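Local coordinates for hypothetical protein SP2199 (Streptococcus pneumoniae TIGR4, PDB 2IBO) that is of unknown function but, as a member of the thiamine-binding protein family, may bind thiamine, at residues Q30-T35 with M53-E58; V44-F49 with L82-K87. All coordinates share one frame; numbering follows the deposited sequence.

Contact 1. Residues Q30-T35 with M53-E58; sequences QTQEVT and MRILKE
Gln32 and Ile55 extend to meet each other, the glutamine from the loop after helix 16-31 and the isoleucine from helix 49-64. The methyl Ile55 CD1 lies 3.4 Å from Gln32 CB and 3.5 Å from Gln32 CG. Further back on the same branch, Ile55 CG1 is 3.7 Å from Gln32 CG. The Gln32 chain bends at chi2 (-49°). Its aliphatic part lies against Ile55, while the amide comes to the edge of the Arg54 guanidinium. The two flat groups are turned 64° from each other. Arg54 reaches this place by a bend at chi3 (79°). At Glu33 the chain makes an inverse gamma turn, closed by a weak bond from Val34 N to Gln32 O. Past the turn, Val34 points toward the helix. Its CG1 meets Ile55 CD1 tip to tip at 3.7 Å, so one methyl serves both loop residues. The touching atoms are mostly carbon: Gln32 CB and CG and the Val34 methyl against Ile55, with the Gln32 amide and Arg54 to one side. The contact packs the loop leading into strand 35-38 against helix 49-64. Ile55 also touches Tyr28 and Leu29 of helix 16-31, and both Ile55 and Val34 rest on Leu45 of strand 43-46.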
loop_
_atom_site.group_PDB
_atom_site.type_symbol
_atom_site.label_atom_id
_atom_site.label_comp_id
_atom_site.label_asym_id
_atom_site.label_seq_id
_atom_site.Cartn_x
_atom_site.Cartn_y
_atom_site.Cartn_z
ATOM N N GLN A 30 -14.721 -13.787 -9.474
ATOM C CA GLN A 30 -15.990 -14.425 -9.096
ATOM C C GLN A 30 -16.004 -15.904 -9.521
ATOM O O GLN A 30 -16.646 -16.753 -8.904
ATOM C CB GLN A 30 -17.165 -13.684 -9.747
ATOM C CG GLN A 30 -17.412 -12.324 -9.154
ATOM C CD GLN A 30 -18.389 -11.493 -9.956
ATOM O OE1 GLN A 30 -18.991 -10.557 -9.426
ATOM N NE2 GLN A 30 -18.542 -11.814 -11.247
ATOM N N THR A 31 -15.272 -16.184 -10.587
ATOM C CA THR A 31 -15.140 -17.513 -11.147
ATOM C C THR A 31 -14.467 -18.491 -10.204
ATOM O O THR A 31 -14.760 -19.686 -10.233
ATOM C CB THR A 31 -14.335 -17.438 -12.453
ATOM O OG1 THR A 31 -15.235 -17.236 -13.542
ATOM C CG2 THR A 31 -13.530 -18.675 -12.677
ATOM N N GLN A 32 -13.553 -18.004 -9.377
ATOM C CA GLN A 32 -12.875 -18.892 -8.451
ATOM C C GLN A 32 -13.800 -19.277 -7.296
ATOM O O GLN A 32 -14.787 -18.590 -7.011
ATOM C CB GLN A 32 -11.607 -18.230 -7.930
ATOM C CG GLN A 32 -10.633 -17.848 -9.030
ATOM C CD GLN A 32 -10.372 -18.983 -10.004
ATOM O OE1 GLN A 32 -10.867 -18.978 -11.125
ATOM N NE2 GLN A 32 -9.600 -19.967 -9.571
ATOM N N GLU A 33 -13.492 -20.390 -6.642
ATOM C CA GLU A 33 -14.313 -20.855 -5.537
ATOM C C GLU A 33 -13.712 -20.319 -4.261
ATOM O O GLU A 33 -13.380 -21.070 -3.350
ATOM C CB GLU A 33 -14.358 -22.387 -5.536
ATOM C CG GLU A 33 -15.012 -22.958 -6.786
ATOM C CD GLU A 33 -14.821 -24.450 -6.924
ATOM O OE1 GLU A 33 -13.668 -24.881 -7.111
ATOM O OE2 GLU A 33 -15.822 -25.194 -6.844
ATOM N N VAL A 34 -13.590 -18.999 -4.203
ATOM C CA VAL A 34 -12.987 -18.329 -3.061
ATOM C C VAL A 34 -13.900 -17.266 -2.484
ATOM O O VAL A 34 -14.653 -16.627 -3.218
ATOM C CB VAL A 34 -11.633 -17.685 -3.480
ATOM C CG1 VAL A 34 -11.859 -16.650 -4.557
ATOM C CG2 VAL A 34 -10.939 -17.083 -2.286
ATOM N N THR A 35 -13.845 -17.099 -1.164
ATOM C CA THR A 35 -14.651 -16.098 -0.461
ATOM C C THR A 35 -14.150 -14.714 -0.876
ATOM O O THR A 35 -12.960 -14.396 -0.742
ATOM C CB THR A 35 -14.526 -16.256 1.068
ATOM O OG1 THR A 35 -15.091 -17.519 1.443
ATOM C CG2 THR A 35 -15.261 -15.133 1.800
HETATM N N MSE A 53 -2.453 -17.191 -3.925
HETATM C CA MSE A 53 -1.311 -16.796 -4.749
HETATM C C MSE A 53 -1.593 -17.149 -6.203
HETATM O O MSE A 53 -1.272 -16.379 -7.117
HETATM C CB MSE A 53 -0.029 -17.471 -4.272
HETATM C CG MSE A 53 0.511 -16.904 -2.959
HETATM SE SE MSE A 53 0.722 -14.948 -2.963
HETATM C CE MSE A 53 -0.892 -14.535 -2.016
ATOM N N ARG A 54 -2.223 -18.306 -6.414
ATOM C CA ARG A 54 -2.571 -18.756 -7.752
ATOM C C ARG A 54 -3.601 -17.797 -8.357
ATOM O O ARG A 54 -3.447 -17.340 -9.491
ATOM C CB ARG A 54 -3.151 -20.171 -7.694
ATOM C CG ARG A 54 -3.355 -20.811 -9.049
ATOM C CD ARG A 54 -4.328 -21.958 -8.969
ATOM N NE ARG A 54 -5.711 -21.488 -8.930
ATOM C CZ ARG A 54 -6.580 -21.799 -7.970
ATOM N NH1 ARG A 54 -6.217 -22.584 -6.954
ATOM N NH2 ARG A 54 -7.819 -21.328 -8.027
ATOM N N ILE A 55 -4.649 -17.490 -7.596
ATOM C CA ILE A 55 -5.694 -16.596 -8.074
ATOM C C ILE A 55 -5.144 -15.196 -8.335
ATOM O O ILE A 55 -5.507 -14.556 -9.322
ATOM C CB ILE A 55 -6.870 -16.539 -7.069
ATOM C CG1 ILE A 55 -7.531 -17.933 -6.985
ATOM C CG2 ILE A 55 -7.889 -15.493 -7.493
ATOM C CD1 ILE A 55 -8.746 -18.009 -6.075
ATOM N N LEU A 56 -4.251 -14.727 -7.463
ATOM C CA LEU A 56 -3.651 -13.400 -7.622
ATOM C C LEU A 56 -2.918 -13.330 -8.955
ATOM O O LEU A 56 -3.116 -12.389 -9.728
ATOM C CB LEU A 56 -2.664 -13.102 -6.481
ATOM C CG LEU A 56 -1.835 -11.799 -6.561
ATOM C CD1 LEU A 56 -2.757 -10.573 -6.642
ATOM C CD2 LEU A 56 -0.928 -11.691 -5.345
ATOM N N LYS A 57 -2.084 -14.340 -9.218
ATOM C CA LYS A 57 -1.310 -14.398 -10.455
ATOM C C LYS A 57 -2.203 -14.414 -11.681
ATOM O O LYS A 57 -1.925 -13.714 -12.656
ATOM C CB LYS A 57 -0.417 -15.626 -10.461
ATOM C CG LYS A 57 0.516 -15.692 -11.650
ATOM C CD LYS A 57 1.421 -16.901 -11.545
ATOM C CE LYS A 57 2.271 -17.045 -12.784
ATOM N NZ LYS A 57 2.993 -18.349 -12.813
ATOM N N GLU A 58 -3.283 -15.194 -11.633
ATOM C CA GLU A 58 -4.200 -15.257 -12.767
ATOM C C GLU A 58 -4.930 -13.924 -12.924
ATOM O O GLU A 58 -5.060 -13.405 -14.031
ATOM C CB GLU A 58 -5.217 -16.388 -12.583
ATOM C CG GLU A 58 -5.171 -17.448 -13.677
ATOM C CD GLU A 58 -5.461 -16.889 -15.059
ATOM O OE1 GLU A 58 -5.315 -17.635 -16.050
ATOM O OE2 GLU A 58 -5.839 -15.705 -15.160
#

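Contact 2. Residues V44-F49 with L82-K87; sequences VLEGEF and LSIDEK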
loop_
_atom_site.group_PDB
_atom_site.type_symbol
_atom_site.label_atom_id
_atom_site.label_comp_id
_atom_site.label_asym_id
_atom_site.label_seq_id
_atom_site.Cartn_x
_atom_site.Cartn_y
_atom_site.Cartn_z
ATOM N N VAL A 44 -11.289 -7.993 -1.538
ATOM C CA VAL A 44 -10.722 -8.853 -0.502
ATOM C C VAL A 44 -11.079 -10.315 -0.686
ATOM O O VAL A 44 -12.252 -10.662 -0.742
ATOM C CB VAL A 44 -11.200 -8.402 0.913
ATOM C CG1 VAL A 44 -10.674 -9.350 1.979
ATOM C CG2 VAL A 44 -10.738 -6.985 1.189
ATOM N N LEU A 45 -10.053 -11.161 -0.755
ATOM C CA LEU A 45 -10.226 -12.602 -0.918
ATOM C C LEU A 45 -9.778 -13.330 0.345
ATOM O O LEU A 45 -8.888 -12.867 1.050
ATOM C CB LEU A 45 -9.417 -13.099 -2.126
ATOM C CG LEU A 45 -9.760 -12.466 -3.484
ATOM C CD1 LEU A 45 -8.865 -13.036 -4.567
ATOM C CD2 LEU A 45 -11.203 -12.710 -3.822
ATOM N N GLU A 46 -10.382 -14.479 0.623
ATOM C CA GLU A 46 -10.036 -15.241 1.819
ATOM C C GLU A 46 -9.970 -16.736 1.511
ATOM O O GLU A 46 -10.874 -17.272 0.874
ATOM C CB GLU A 46 -11.087 -14.981 2.896
ATOM C CG GLU A 46 -10.645 -15.306 4.284
ATOM C CD GLU A 46 -11.799 -15.322 5.268
ATOM O OE1 GLU A 46 -11.550 -15.220 6.483
ATOM O OE2 GLU A 46 -12.961 -15.453 4.837
ATOM N N GLY A 47 -8.911 -17.399 1.976
ATOM C CA GLY A 47 -8.744 -18.827 1.741
ATOM C C GLY A 47 -7.319 -19.298 1.972
ATOM O O GLY A 47 -6.540 -18.613 2.646
ATOM N N GLU A 48 -6.975 -20.463 1.415
ATOM C CA GLU A 48 -5.634 -21.059 1.547
ATOM C C GLU A 48 -4.579 -20.218 0.826
ATOM O O GLU A 48 -4.802 -19.735 -0.282
ATOM C CB GLU A 48 -5.622 -22.476 0.969
ATOM C CG GLU A 48 -6.381 -23.501 1.778
ATOM C CD GLU A 48 -5.759 -23.748 3.135
ATOM O OE1 GLU A 48 -4.541 -24.033 3.189
ATOM O OE2 GLU A 48 -6.489 -23.663 4.149
ATOM N N PHE A 49 -3.419 -20.059 1.446
ATOM C CA PHE A 49 -2.367 -19.261 0.844
ATOM C C PHE A 49 -2.088 -19.676 -0.591
ATOM O O PHE A 49 -2.050 -18.827 -1.492
ATOM C CB PHE A 49 -1.078 -19.343 1.671
ATOM C CG PHE A 49 -0.010 -18.399 1.199
ATOM C CD1 PHE A 49 -0.287 -17.046 1.041
ATOM C CD2 PHE A 49 1.266 -18.862 0.894
ATOM C CE1 PHE A 49 0.682 -16.167 0.581
ATOM C CE2 PHE A 49 2.248 -17.987 0.431
ATOM C CZ PHE A 49 1.951 -16.633 0.277
ATOM N N LEU A 82 -7.000 -13.583 11.630
ATOM C CA LEU A 82 -8.419 -13.541 11.954
ATOM C C LEU A 82 -9.142 -13.521 10.614
ATOM O O LEU A 82 -8.592 -13.029 9.621
ATOM C CB LEU A 82 -8.756 -12.280 12.753
ATOM C CG LEU A 82 -8.022 -12.089 14.082
ATOM C CD1 LEU A 82 -6.547 -11.831 13.821
ATOM C CD2 LEU A 82 -8.624 -10.915 14.837
ATOM N N SER A 83 -10.362 -14.054 10.582
ATOM C CA SER A 83 -11.144 -14.120 9.346
ATOM C C SER A 83 -11.791 -12.792 9.017
ATOM O O SER A 83 -11.806 -11.888 9.846
ATOM C CB SER A 83 -12.242 -15.173 9.461
ATOM O OG SER A 83 -13.343 -14.669 10.195
ATOM N N ILE A 84 -12.335 -12.679 7.809
ATOM C CA ILE A 84 -12.989 -11.441 7.415
ATOM C C ILE A 84 -14.077 -11.106 8.427
ATOM O O ILE A 84 -14.211 -9.958 8.843
ATOM C CB ILE A 84 -13.611 -11.543 6.010
ATOM C CG1 ILE A 84 -12.510 -11.762 4.974
ATOM C CG2 ILE A 84 -14.376 -10.264 5.683
ATOM C CD1 ILE A 84 -12.973 -11.612 3.544
ATOM N N ASP A 85 -14.844 -12.111 8.833
ATOM C CA ASP A 85 -15.906 -11.911 9.817
ATOM C C ASP A 85 -15.359 -11.404 11.154
ATOM O O ASP A 85 -15.938 -10.518 11.779
ATOM C CB ASP A 85 -16.660 -13.218 10.035
ATOM C CG ASP A 85 -18.005 -13.226 9.359
ATOM O OD1 ASP A 85 -18.107 -12.663 8.244
ATOM O OD2 ASP A 85 -18.953 -13.807 9.941
ATOM N N GLU A 86 -14.237 -11.970 11.581
ATOM C CA GLU A 86 -13.610 -11.580 12.838
ATOM C C GLU A 86 -12.991 -10.178 12.798
ATOM O O GLU A 86 -13.193 -9.386 13.719
ATOM C CB GLU A 86 -12.570 -12.631 13.230
ATOM C CG GLU A 86 -13.214 -13.981 13.513
ATOM C CD GLU A 86 -12.253 -15.141 13.399
ATOM O OE1 GLU A 86 -12.706 -16.291 13.566
ATOM O OE2 GLU A 86 -11.051 -14.912 13.140
ATOM N N LYS A 87 -12.239 -9.867 11.743
ATOM C CA LYS A 87 -11.643 -8.537 11.628
ATOM C C LYS A 87 -12.786 -7.543 11.696
ATOM O O LYS A 87 -12.745 -6.594 12.472
ATOM C CB LYS A 87 -10.914 -8.354 10.290
ATOM C CG LYS A 87 -9.602 -9.106 10.151
ATOM C CD LYS A 87 -9.186 -9.188 8.687
ATOM C CE LYS A 87 -7.926 -10.039 8.483
ATOM N NZ LYS A 87 -7.782 -10.424 7.040
HETATM O O HOH W 1 -14.941 -14.413 7.189
#
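Glu46 of strand 43-46 reaches the N terminus of the short helix 84-87, whose first turn is closed by a capping box. Glu46 OE1 accepts a hydrogen bond from Ile84 N at 3.0 Å. The N-H comes from above the carboxylate plane, 58° out of it. Glu46 CG stands anti to the backbone N (chi1 -160°), and the chain beyond stays extended, which carries the carboxylate out to the helix. On the way it runs alongside the Ile84 side chain, the two pointing opposite ways, with Glu46 CD 3.6 Å from Ile84 CG1. Ile84 CD1 goes on to meet Val44 CG1 tip to tip at 3.6 Å. A polar and an apolar contact therefore join the same two pieces of chain. The capping box probably helps to hold the first turn, and with it Ile84 N, in place. Ser83 OG accepts from Glu86 N at 3.2 Å, and Glu86 OE2 accepts in return from Ser83 N at 2.8 Å. Farther out, Pro40 of the third subunit packs on Val44, Ile84 and Lys87, and Phe41 of that subunit makes a cation-pi contact with Lys87. A water extends the grip by one residue: it donates to Glu46 OE2 at 3.2 Å and accepts from Asp85 N at 2.8 Å.

In the fold
Strand 2-11 and helix 16-31 come first, and the chain then enters contact 1 at 30-35. The hairpin of strands 35-38 and 43-46 follows. Its second strand runs into 44-49, the first half of contact 2. Contact 1 closes its loop at 53-58, within helix 49-64. Strand 70-79 comes next, and contact 2 closes at 82-87. The segments alternate, so the two contacts cross. The order of elements and of strands fits a ferredoxin-like fold. Contact 1 packs the loop between helix 16-31 and the hairpin onto helix 49-64, while contact 2 fixes the C-terminal helix to the sheet. They touch through Thr35 and Glu46, paired by their backbones, and through Val34 packing on Glu46.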